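Local coordinates for HhaI Restriction Endonuclease (Haemophilus parahaemolyticus, PDB 6UKF), which cleaves double-stranded DNA at the recognition sequence GCGC as a type II restriction endonuclease, at a contact of chain A with DNA. Coordinates in Å, arbitrary orientation; residue numbers count along the deposited sequence, not the author numbering.

Contact 1: a contact of chain A with DNA. Residues 56-58, 73-75. With nucleotides of chain B.
Gln56 and Lys75 hold the phosphate of DC7 in chain B from two sides. The protein is a restriction endonuclease of the PD-(D/E)XK nuclease family. Gln56 lies on strand 51-62, and Lys75 in the loop after strand 67-70. The amide NE2 of Gln56 donates to the phosphate oxygen OP2 of DC7 at 2.8 Å. The bond is nearly straight, and OP2 lies close to the amide plane. With chi1 at 64°, CG is tucked over the main chain, and the extended chain carries the amide to the phosphate. Gln56 CD also touches C6 of the DC7 base at 3.6 Å. The amide comes from above the base plane at the C5-C6 rim, tilted too steeply and set too far outward to stack.

Among these residues, the donors to the DC7 phosphate are a neutral amide and a backbone N-H. Lys75 gives its backbone N to OP1 of DC7 at 2.9 Å, in an almost linear bond. The ammonium NZ of Lys75 points elsewhere, 7.5 Å from the same OP1 of DC7, and its CG packs on the sugar carbon C5'. Water 1 links OP1 to the carbonyl O of Gln56. Lys73 NZ lies 5.8 Å from OP1 of DG6, too far for a salt bridge to that oxygen; any help from its charge would be long-range.

Asn74 ties strand to loop. Asn74 ND2 donates to Val58 O at 2.9 Å, in the carbonyl plane. Asn74 OD1 accepts from Val58 N at 3.0 Å, with the donor tilted from the carbonyl plane. These paired bonds fix the amide beside the DNA. Asn74 OD1 also lies 3.2 Å from OP2 of DC7. This is not a hydrogen bond and is probably mildly unfavourable, which the bond from Val58 N may offset. Val58 CG2 packs against C3' of the DG6 sugar.

Contact 2: a contact of chain A with DNA. Residues 158-159, 161, 200, 209, 211, 222. With nucleotides of chain C.
Lys158 and Arg200 grip the phosphate of DC6 in chain C at different oxygens. Lys158 CG is anti to the backbone N (chi1 -173°), and the whole chain is extended. This reach puts Lys158 NZ 2.7 Å from OP2 of DC6, in a salt bridge. Arg200 comes end-on to OP1. Both NH1 and NH2 of Arg200 donate to OP1 of DC6, each at 3.0 Å, and OP1 lies in the guanidinium plane. Leu209 CD1 sits over one face of that group, toward its rim, and may help to fix its tilt. Leu222 packs its methyl groups near the same phosphate. Water 2 joins OP2 to Ser159 O.

The DC6 base is contacted next. The exocyclic amine N4 of DC6, on the major-groove edge, donates to the backbone O of Lys158 at 2.9 Å. The C=O points almost straight at the donor (170°). A carbonyl acceptor suits the amine of cytosine, so this bond probably contributes to sequence recognition. On the sugar, Leu209 CD2 touches C3' of DC6 at 3.6 Å.

The DG7 phosphate follows. Ser161 OG donates to OP2 of DG7 in a short bond of 2.5 Å. Turns at three successive torsions curl the Lys211 chain and shorten its reach. They bring Lys211 NZ to OP1 of DG7 at 2.9 Å, in a salt bridge. The cationic groups along this stretch would offset the backbone charge.

Lys158, Ser159 and Ser161 belong to the segment between strands 148-156 and 162-163, which runs along the DNA. Strands 199-202 and 207-212, with Leu222 just after strand 217-221, form a small lobe beside it.

Contact 1: a contact of chain A with DNA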
ATOM      1  N   GLN A  56       1.264  -7.415   0.341  1.00  7.87           N
ATOM      2  CA  GLN A  56       0.887  -8.067   1.588  1.00  7.85           C
ATOM      3  C   GLN A  56      -0.097  -9.197   1.314  1.00  8.09           C
ATOM      4  O   GLN A  56      -0.659  -9.311   0.225  1.00  8.49           O
ATOM      5  CB  GLN A  56       0.230  -7.069   2.544  1.00  7.69           C
ATOM      6  CG  GLN A  56      -1.083  -6.495   2.016  1.00  7.62           C
ATOM      7  CD  GLN A  56      -1.927  -5.913   3.116  1.00  8.06           C
ATOM      8  OE1 GLN A  56      -1.630  -4.838   3.632  1.00  8.43           O
ATOM      9  NE2 GLN A  56      -2.974  -6.633   3.505  1.00  8.42           N
ATOM     10  N   PHE A  57      -0.311 -10.021   2.341  1.00  8.49           N
ATOM     11  CA  PHE A  57      -1.436 -10.950   2.379  1.00  8.07           C
ATOM     12  C   PHE A  57      -1.761 -11.265   3.837  1.00  7.95           C
ATOM     13  O   PHE A  57      -0.858 -11.384   4.668  1.00  8.37           O
ATOM     14  CB  PHE A  57      -1.188 -12.237   1.573  1.00  8.39           C
ATOM     15  CG  PHE A  57       0.100 -12.949   1.893  1.00  8.25           C
ATOM     16  CD1 PHE A  57       0.144 -13.934   2.870  1.00  8.26           C
ATOM     17  CD2 PHE A  57       1.257 -12.666   1.184  1.00  8.99           C
ATOM     18  CE1 PHE A  57       1.324 -14.605   3.146  1.00  8.85           C
ATOM     19  CE2 PHE A  57       2.438 -13.333   1.459  1.00  9.32           C
ATOM     20  CZ  PHE A  57       2.472 -14.303   2.437  1.00  9.53           C
ATOM     21  N   VAL A  58      -3.053 -11.389   4.138  1.00  8.51           N
ATOM     22  CA  VAL A  58      -3.495 -11.674   5.500  1.00  8.98           C
ATOM     23  C   VAL A  58      -3.384 -13.166   5.779  1.00  9.05           C
ATOM     24  O   VAL A  58      -3.768 -14.004   4.953  1.00  9.60           O
ATOM     25  CB  VAL A  58      -4.932 -11.164   5.716  1.00  9.13           C
ATOM     26  CG1 VAL A  58      -5.472 -11.630   7.059  1.00 10.42           C
ATOM     27  CG2 VAL A  58      -4.969  -9.646   5.624  1.00 10.12           C
ATOM     28  N   LYS A  73     -10.421 -14.046   1.917  1.00 15.46           N
ATOM     29  CA  LYS A  73     -10.771 -12.718   1.436  1.00 14.98           C
ATOM     30  C   LYS A  73      -9.578 -11.963   0.862  1.00 13.86           C
ATOM     31  O   LYS A  73      -9.743 -10.829   0.407  1.00 14.37           O
ATOM     32  CB  LYS A  73     -11.417 -11.903   2.563  1.00 16.93           C
ATOM     33  CG  LYS A  73     -12.769 -12.440   3.016  1.00 21.09           C
ATOM     34  CD  LYS A  73     -13.279 -11.693   4.238  1.00 26.35           C
ATOM     35  CE  LYS A  73     -14.602 -12.257   4.724  1.00 31.03           C
ATOM     36  NZ  LYS A  73     -14.608 -12.470   6.193  1.00 34.05           N
ATOM     37  N   ASN A  74      -8.387 -12.559   0.871  1.00 13.06           N
ATOM     38  CA  ASN A  74      -7.243 -11.932   0.227  1.00 12.09           C
ATOM     39  C   ASN A  74      -7.518 -11.732  -1.261  1.00 12.99           C
ATOM     40  O   ASN A  74      -8.342 -12.421  -1.868  1.00 14.92           O
ATOM     41  CB  ASN A  74      -5.992 -12.789   0.406  1.00 11.42           C
ATOM     42  CG  ASN A  74      -5.394 -12.664   1.790  1.00 10.33           C
ATOM     43  OD1 ASN A  74      -5.558 -11.646   2.464  1.00 11.07           O
ATOM     44  ND2 ASN A  74      -4.682 -13.697   2.219  1.00 10.10           N
ATOM     45  N   LYS A  75      -6.790 -10.787  -1.855  1.00 14.13           N
ATOM     46  CA  LYS A  75      -7.023 -10.375  -3.232  1.00 15.07           C
ATOM     47  C   LYS A  75      -5.958 -10.884  -4.199  1.00 16.40           C
ATOM     48  O   LYS A  75      -5.930 -10.452  -5.355  1.00 20.22           O
ATOM     49  CB  LYS A  75      -7.128  -8.851  -3.318  1.00 16.26           C
ATOM     50  CG  LYS A  75      -8.151  -8.238  -2.372  1.00 19.59           C
ATOM     51  CD  LYS A  75      -9.517  -8.882  -2.531  1.00 24.67           C
ATOM     52  CE  LYS A  75     -10.577  -8.142  -1.737  1.00 28.70           C
ATOM     53  NZ  LYS A  75     -11.919  -8.755  -1.921  1.00 31.62           N
TER
ATOM     54  P    DG B   6      -9.064  -9.915   6.030  1.00 11.35           P
ATOM     55  OP1  DG B   6      -8.956 -11.371   5.800  1.00 12.47           O
ATOM     56  OP2  DG B   6      -8.462  -9.316   7.242  1.00 11.55           O
ATOM     57  O5'  DG B   6      -8.483  -9.158   4.758  1.00 11.03           O
ATOM     58  C5'  DG B   6      -8.980  -9.482   3.474  1.00 11.90           C
ATOM     59  C4'  DG B   6      -8.355  -8.596   2.424  1.00 10.45           C
ATOM     60  O4'  DG B   6      -8.843  -7.236   2.583  1.00 10.64           O
ATOM     61  C3'  DG B   6      -6.826  -8.503   2.469  1.00  9.86           C
ATOM     62  O3'  DG B   6      -6.336  -8.584   1.143  1.00  9.17           O
ATOM     63  C2'  DG B   6      -6.562  -7.153   3.128  1.00  9.81           C
ATOM     64  C1'  DG B   6      -7.745  -6.335   2.634  1.00 10.07           C
ATOM     65  N9   DG B   6      -8.127  -5.210   3.474  1.00  9.66           N
ATOM     66  C8   DG B   6      -8.245  -5.186   4.841  1.00 10.00           C
ATOM     67  N7   DG B   6      -8.632  -4.028   5.307  1.00 10.24           N
ATOM     68  C5   DG B   6      -8.789  -3.238   4.170  1.00  9.51           C
ATOM     69  C6   DG B   6      -9.188  -1.883   4.038  1.00 10.13           C
ATOM     70  O6   DG B   6      -9.500  -1.083   4.929  1.00 10.84           O
ATOM     71  N1   DG B   6      -9.209  -1.478   2.706  1.00 10.39           N
ATOM     72  C2   DG B   6      -8.889  -2.279   1.637  1.00 10.29           C
ATOM     73  N2   DG B   6      -8.966  -1.714   0.425  1.00 11.66           N
ATOM     74  N3   DG B   6      -8.516  -3.544   1.747  1.00 10.31           N
ATOM     75  C4   DG B   6      -8.488  -3.955   3.038  1.00  9.61           C
ATOM     76  P    DC B   7      -4.767  -8.663   0.827  1.00  8.92           P
ATOM     77  OP1  DC B   7      -4.651  -9.632  -0.288  1.00  9.90           O
ATOM     78  OP2  DC B   7      -3.990  -8.846   2.067  1.00  8.98           O
ATOM     79  O5'  DC B   7      -4.445  -7.212   0.244  1.00  9.41           O
ATOM     80  C5'  DC B   7      -5.040  -6.835  -0.986  1.00  9.68           C
ATOM     81  C4'  DC B   7      -4.674  -5.416  -1.361  1.00  9.64           C
ATOM     82  O4'  DC B   7      -5.360  -4.490  -0.480  1.00  9.12           O
ATOM     83  C3'  DC B   7      -3.179  -5.080  -1.261  1.00  9.15           C
ATOM     84  O3'  DC B   7      -2.776  -4.406  -2.451  1.00  9.33           O
ATOM     85  C2'  DC B   7      -3.083  -4.203  -0.022  1.00  8.60           C
ATOM     86  C1'  DC B   7      -4.451  -3.521  -0.020  1.00  9.11           C
ATOM     87  N1   DC B   7      -4.882  -3.047   1.312  1.00  8.74           N
ATOM     88  C2   DC B   7      -5.321  -1.728   1.468  1.00  8.74           C
ATOM     89  O2   DC B   7      -5.365  -0.981   0.479  1.00  9.35           O
ATOM     90  N3   DC B   7      -5.690  -1.307   2.703  1.00  8.56           N
ATOM     91  C4   DC B   7      -5.628  -2.145   3.742  1.00  8.64           C
ATOM     92  N4   DC B   7      -5.997  -1.687   4.941  1.00  9.84           N
ATOM     93  C5   DC B   7      -5.187  -3.490   3.597  1.00  8.83           C
ATOM     94  C6   DC B   7      -4.829  -3.892   2.378  1.00  8.93           C
TER
HETATM   95  O   HOH W   1      -2.502  -9.855  -1.829  1.00 16.21           O

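Contact 2: a contact of chain A with DNA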
ATOM      1  N   LYS A 158      -4.279  -2.570  11.347  1.00  9.43           N
ATOM      2  CA  LYS A 158      -5.674  -2.174  11.437  1.00  9.88           C
ATOM      3  C   LYS A 158      -6.209  -1.814  10.058  1.00  9.65           C
ATOM      4  O   LYS A 158      -5.520  -1.181   9.255  1.00  9.93           O
ATOM      5  CB  LYS A 158      -5.756  -0.956  12.357  1.00 11.24           C
ATOM      6  CG  LYS A 158      -7.148  -0.504  12.709  1.00 12.17           C
ATOM      7  CD  LYS A 158      -7.070   0.783  13.506  1.00 13.03           C
ATOM      8  CE  LYS A 158      -8.435   1.275  13.933  1.00 13.58           C
ATOM      9  NZ  LYS A 158      -8.338   2.594  14.618  1.00 14.99           N
ATOM     10  N   SER A 159      -7.446  -2.222   9.787  1.00  9.74           N
ATOM     11  CA  SER A 159      -8.082  -1.867   8.528  1.00 10.01           C
ATOM     12  C   SER A 159      -8.392  -0.372   8.497  1.00  9.75           C
ATOM     13  O   SER A 159      -8.272   0.344   9.496  1.00 10.80           O
ATOM     14  CB  SER A 159      -9.343  -2.703   8.307  1.00 10.45           C
ATOM     15  OG  SER A 159      -9.017  -4.070   8.109  1.00 10.88           O
ATOM     16  N   SER A 161     -10.397   3.390   7.196  1.00 11.20           N
ATOM     17  CA  SER A 161     -11.548   4.159   7.624  1.00 11.70           C
ATOM     18  C   SER A 161     -12.629   4.143   6.547  1.00 11.99           C
ATOM     19  O   SER A 161     -12.457   3.593   5.457  1.00 13.00           O
ATOM     20  CB  SER A 161     -11.117   5.596   7.907  1.00 12.39           C
ATOM     21  OG  SER A 161     -10.618   6.200   6.725  1.00 12.33           O
ATOM     22  N   ARG A 200      -9.670  13.072  17.205  1.00 17.40           N
ATOM     23  CA  ARG A 200     -10.333  11.787  17.364  1.00 18.83           C
ATOM     24  C   ARG A 200     -11.348  11.888  18.494  1.00 18.85           C
ATOM     25  O   ARG A 200     -11.012  12.332  19.597  1.00 21.12           O
ATOM     26  CB  ARG A 200      -9.310  10.694  17.685  1.00 20.34           C
ATOM     27  CG  ARG A 200      -8.360  10.373  16.538  1.00 22.48           C
ATOM     28  CD  ARG A 200      -7.057   9.767  17.038  1.00 24.55           C
ATOM     29  NE  ARG A 200      -6.113   9.532  15.947  1.00 25.50           N
ATOM     30  CZ  ARG A 200      -6.062   8.420  15.218  1.00 25.88           C
ATOM     31  NH1 ARG A 200      -6.899   7.418  15.451  1.00 27.15           N
ATOM     32  NH2 ARG A 200      -5.167   8.312  14.246  1.00 26.85           N
ATOM     33  N   LEU A 209     -12.709  10.303  13.205  1.00 13.41           N
ATOM     34  CA  LEU A 209     -11.512  11.089  12.940  1.00 12.71           C
ATOM     35  C   LEU A 209     -11.919  12.278  12.087  1.00 12.23           C
ATOM     36  O   LEU A 209     -12.660  12.119  11.112  1.00 12.94           O
ATOM     37  CB  LEU A 209     -10.458  10.256  12.206  1.00 13.15           C
ATOM     38  CG  LEU A 209      -9.182  10.987  11.780  1.00 14.05           C
ATOM     39  CD1 LEU A 209      -8.396  11.471  12.986  1.00 15.24           C
ATOM     40  CD2 LEU A 209      -8.328  10.078  10.909  1.00 15.22           C
ATOM     41  N   LYS A 211     -10.742  15.562   9.783  1.00 15.19           N
ATOM     42  CA  LYS A 211      -9.664  16.052   8.938  1.00 18.42           C
ATOM     43  C   LYS A 211     -10.137  17.286   8.189  1.00 19.68           C
ATOM     44  O   LYS A 211     -11.264  17.329   7.685  1.00 20.39           O
ATOM     45  CB  LYS A 211      -9.229  15.000   7.909  1.00 21.33           C
ATOM     46  CG  LYS A 211      -8.814  13.661   8.501  1.00 24.51           C
ATOM     47  CD  LYS A 211      -7.441  13.726   9.159  1.00 25.86           C
ATOM     48  CE  LYS A 211      -6.322  13.393   8.175  1.00 25.49           C
ATOM     49  NZ  LYS A 211      -6.054  11.937   8.072  1.00 24.01           N
ATOM     50  N   LEU A 222     -13.367   5.154  11.930  1.00 13.31           N
ATOM     51  CA  LEU A 222     -12.229   4.251  11.925  1.00 13.52           C
ATOM     52  C   LEU A 222     -12.694   2.807  12.093  1.00 13.92           C
ATOM     53  O   LEU A 222     -13.795   2.529  12.576  1.00 16.01           O
ATOM     54  CB  LEU A 222     -11.242   4.640  13.024  1.00 13.48           C
ATOM     55  CG  LEU A 222     -10.770   6.097  12.965  1.00 12.88           C
ATOM     56  CD1 LEU A 222      -9.751   6.398  14.057  1.00 15.22           C
ATOM     57  CD2 LEU A 222     -10.198   6.442  11.596  1.00 14.23           C
TER
ATOM     58  P    DC C   6      -6.241   4.796  12.255  1.00 12.35           P
ATOM     59  OP1  DC C   6      -5.710   5.462  13.464  1.00 13.46           O
ATOM     60  OP2  DC C   6      -7.400   3.885  12.382  1.00 12.77           O
ATOM     61  O5'  DC C   6      -6.630   5.900  11.167  1.00 12.40           O
ATOM     62  C5'  DC C   6      -5.760   7.003  10.938  1.00 12.70           C
ATOM     63  C4'  DC C   6      -5.686   7.361   9.469  1.00 11.82           C
ATOM     64  O4'  DC C   6      -4.943   6.330   8.748  1.00 11.59           O
ATOM     65  C3'  DC C   6      -7.023   7.468   8.732  1.00 11.74           C
ATOM     66  O3'  DC C   6      -6.916   8.467   7.723  1.00 12.11           O
ATOM     67  C2'  DC C   6      -7.203   6.066   8.167  1.00 11.04           C
ATOM     68  C1'  DC C   6      -5.774   5.756   7.743  1.00 11.29           C
ATOM     69  N1   DC C   6      -5.425   4.317   7.617  1.00 10.32           N
ATOM     70  C2   DC C   6      -4.542   3.938   6.610  1.00  9.92           C
ATOM     71  O2   DC C   6      -4.093   4.806   5.853  1.00 10.58           O
ATOM     72  N3   DC C   6      -4.208   2.630   6.483  1.00  9.42           N
ATOM     73  C4   DC C   6      -4.711   1.728   7.324  1.00  9.65           C
ATOM     74  N4   DC C   6      -4.348   0.451   7.161  1.00  9.65           N
ATOM     75  C5   DC C   6      -5.608   2.097   8.371  1.00  9.47           C
ATOM     76  C6   DC C   6      -5.932   3.392   8.481  1.00 10.00           C
ATOM     77  P    DG C   7      -8.194   8.943   6.877  1.00 12.34           P
ATOM     78  OP1  DG C   7      -8.111  10.418   6.798  1.00 13.69           O
ATOM     79  OP2  DG C   7      -9.408   8.312   7.430  1.00 13.02           O
ATOM     80  O5'  DG C   7      -7.935   8.354   5.409  1.00 12.94           O
ATOM     81  C5'  DG C   7      -6.920   8.927   4.586  1.00 14.62           C
ATOM     82  C4'  DG C   7      -7.105   8.562   3.124  1.00 14.99           C
ATOM     83  O4'  DG C   7      -6.669   7.189   2.898  1.00 13.93           O
ATOM     84  C3'  DG C   7      -8.535   8.613   2.592  1.00 15.90           C
ATOM     85  O3'  DG C   7      -8.505   8.981   1.204  1.00 20.44           O
ATOM     86  C2'  DG C   7      -9.041   7.194   2.840  1.00 14.55           C
ATOM     87  C1'  DG C   7      -7.788   6.358   2.604  1.00 12.55           C
ATOM     88  N9   DG C   7      -7.679   5.176   3.447  1.00 11.52           N
ATOM     89  C8   DG C   7      -7.939   5.093   4.793  1.00 11.70           C
ATOM     90  N7   DG C   7      -7.723   3.908   5.290  1.00 11.72           N
ATOM     91  C5   DG C   7      -7.273   3.162   4.209  1.00 10.40           C
ATOM     92  C6   DG C   7      -6.880   1.806   4.136  1.00 10.35           C
ATOM     93  O6   DG C   7      -6.846   0.968   5.046  1.00 11.32           O
ATOM     94  N1   DG C   7      -6.494   1.449   2.848  1.00  9.34           N
ATOM     95  C2   DG C   7      -6.489   2.296   1.767  1.00  9.80           C
ATOM     96  N2   DG C   7      -6.087   1.771   0.601  1.00 10.19           N
ATOM     97  N3   DG C   7      -6.854   3.567   1.821  1.00 10.35           N
ATOM     98  C4   DG C   7      -7.232   3.931   3.069  1.00 10.43           C
TER
HETATM   99  O   HOH W   2      -9.236   2.740  10.614  1.00 12.55           O

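Contact 1 and contact 2 lie about 20 Å apart, measured between the centres of their C-alpha atoms. They share no residue or secondary-structure element. The DNA joins them: DC7 of chain B is paired with DG7 of chain C. Contact 1 belongs to the part of the chain that carries the nuclease core. Contact 2 combines the connecting segment with the smaller lobe across the DNA. The contacts hold opposite strands around the DC7-DG7 pair. The single protein chain of the assembly grasps the duplex from two sides, which probably fixes its position for cleavage.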